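Local coordinates for putative enoyl-CoA hydratase (Streptomyces coelicolor A3, PDB 3G64), which probably acts as an enoyl-CoA hydratase or a related crotonase-family enzyme, working on acyl-CoA thioesters, at the interface of chains A and B. Residues are numbered along the deposited sequence; one frame, centred on the assembly and turned at random. Chains: chain A/B, Putative enoyl-CoA hydratase.

The interface of chains A and B. Residues chain A 250, 253-254, 259; chain B 155-156, 158-159.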
loop_
_atom_site.group_PDB
_atom_site.type_symbol
_atom_site.label_atom_id
_atom_site.label_comp_id
_atom_site.label_asym_id
_atom_site.label_seq_id
_atom_site.Cartn_x
_atom_site.Cartn_y
_atom_site.Cartn_z
ATOM N N GLN A 250 -9.788 21.745 -2.282
ATOM C CA GLN A 250 -9.123 22.734 -1.431
ATOM C C GLN A 250 -9.621 24.132 -1.811
ATOM O O GLN A 250 -9.958 24.926 -0.948
ATOM C CB GLN A 250 -7.599 22.653 -1.550
ATOM C CG GLN A 250 -6.939 21.424 -0.933
ATOM C CD GLN A 250 -7.333 21.151 0.541
ATOM O OE1 GLN A 250 -8.504 20.941 0.863
ATOM N NE2 GLN A 250 -6.341 21.112 1.415
ATOM N N LEU A 253 -12.949 24.606 -0.312
ATOM C CA LEU A 253 -12.958 24.745 1.134
ATOM C C LEU A 253 -12.409 26.131 1.539
ATOM O O LEU A 253 -12.760 26.675 2.593
ATOM C CB LEU A 253 -12.164 23.610 1.806
ATOM C CG LEU A 253 -12.813 22.204 1.745
ATOM C CD1 LEU A 253 -11.941 21.142 2.386
ATOM C CD2 LEU A 253 -14.136 22.230 2.419
HETATM N N MSE A 254 -11.546 26.680 0.699
HETATM C CA MSE A 254 -11.033 28.026 0.908
HETATM C C MSE A 254 -12.118 29.114 0.768
HETATM O O MSE A 254 -11.874 30.266 1.129
HETATM C CB MSE A 254 -9.853 28.311 -0.017
HETATM C CG MSE A 254 -8.556 27.723 0.471
HETATM SE SE MSE A 254 -7.079 28.333 -0.649
HETATM C CE MSE A 254 -5.642 27.362 0.237
ATOM N N TYR A 259 -12.291 27.924 7.081
ATOM C CA TYR A 259 -10.974 28.401 6.707
ATOM C C TYR A 259 -10.814 29.866 7.114
ATOM O O TYR A 259 -9.772 30.242 7.627
ATOM C CB TYR A 259 -10.827 28.295 5.206
ATOM C CG TYR A 259 -9.495 28.702 4.616
ATOM C CD1 TYR A 259 -8.311 28.059 4.988
ATOM C CD2 TYR A 259 -9.434 29.681 3.623
ATOM C CE1 TYR A 259 -7.109 28.393 4.389
ATOM C CE2 TYR A 259 -8.244 30.014 3.006
ATOM C CZ TYR A 259 -7.089 29.375 3.391
ATOM O OH TYR A 259 -5.916 29.712 2.777
ATOM N N LEU B 155 -9.090 23.091 6.156
ATOM C CA LEU B 155 -8.983 22.522 4.805
ATOM C C LEU B 155 -8.916 20.978 4.892
ATOM O O LEU B 155 -8.765 20.438 5.976
ATOM C CB LEU B 155 -7.745 23.069 4.097
ATOM C CG LEU B 155 -7.718 24.578 3.807
ATOM C CD1 LEU B 155 -6.483 24.929 2.993
ATOM C CD2 LEU B 155 -8.973 25.026 3.069
ATOM N N SER B 156 -9.021 20.246 3.780
ATOM C CA SER B 156 -8.974 18.800 3.953
ATOM C C SER B 156 -7.525 18.321 3.898
ATOM O O SER B 156 -6.669 19.018 3.355
ATOM C CB SER B 156 -9.801 18.077 2.884
ATOM O OG SER B 156 -9.009 17.904 1.734
ATOM N N GLY B 158 -6.465 16.135 1.960
ATOM C CA GLY B 158 -6.111 15.876 0.576
ATOM C C GLY B 158 -5.543 17.141 -0.043
ATOM O O GLY B 158 -6.075 17.664 -1.011
ATOM N N ASP B 159 -4.497 17.687 0.569
ATOM C CA ASP B 159 -3.877 18.882 0.036
ATOM C C ASP B 159 -2.688 18.439 -0.796
ATOM O O ASP B 159 -1.854 17.651 -0.315
ATOM C CB ASP B 159 -3.409 19.801 1.190
ATOM C CG ASP B 159 -3.045 21.219 0.713
ATOM O OD1 ASP B 159 -3.959 22.074 0.581
ATOM O OD2 ASP B 159 -1.836 21.471 0.491
#
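B:Leu155 meets the A:Tyr259 ring along its CD1 and CE1 atoms, with leucine CD2 lying 3.6 Å from ring CD1. One face of the same ring takes CG of A:Met254, a selenomethionine, which rides above the ring plane toward the rim. The other flat group is the amide of A:Gln250, and it does the polar work. Its carbonyl oxygen OE1 receives B:Ser156 N at 3.0 Å, in the carbonyl plane and on a lone pair. The hydroxyl B:Ser156 OG donates to that same OE1 from above the plane, 3.2 Å away and not on a lone pair. On the nitrogen side, A:Gln250 NE2 donates to B:Asp159 OD1 over 2.7 Å, a fairly straight bond (163° at H). The carboxylate oxygen lies close to the amide plane and uses its anti lone pair, although the two groups are turned 65° against each other. A weak, bent bond runs from NE2 to B:Ser156 O. Because OE1 faces the donors B:Ser156 N and OG while NE2 faces the B:Asp159 carboxylate, a flipped amide would probably mismatch both ends. The bend at chi2 (-52°) curls the glutamine chain to bring the amide there. Behind it, B:Gly158 N donates to B:Ser156 OG at 3.1 Å, helping to position the hydroxyl oxygen.

B:Leu155 is the apolar centre of the patch, packed among A:Leu253, A:Met254 and A:Tyr259. Its two methyls split between partners: CD2 reaches A:Leu253 CB at 3.7 Å as well as the ring, while CD1 touches A:Met254 CE. A:Leu253 CD1 then packs on B:Ser156 CB, linking the greasy patch to the polar one.

In the fold, chain A offers the end of helix 239-253, the turn after it and the start of helix 257-267. Chain B answers with the loop between 3-10 helix 150-153 and helix 162-170. C-terminal helices meeting a neighbouring subunit suit the trimers usual in crotonases, and the deposited assembly holds three copies.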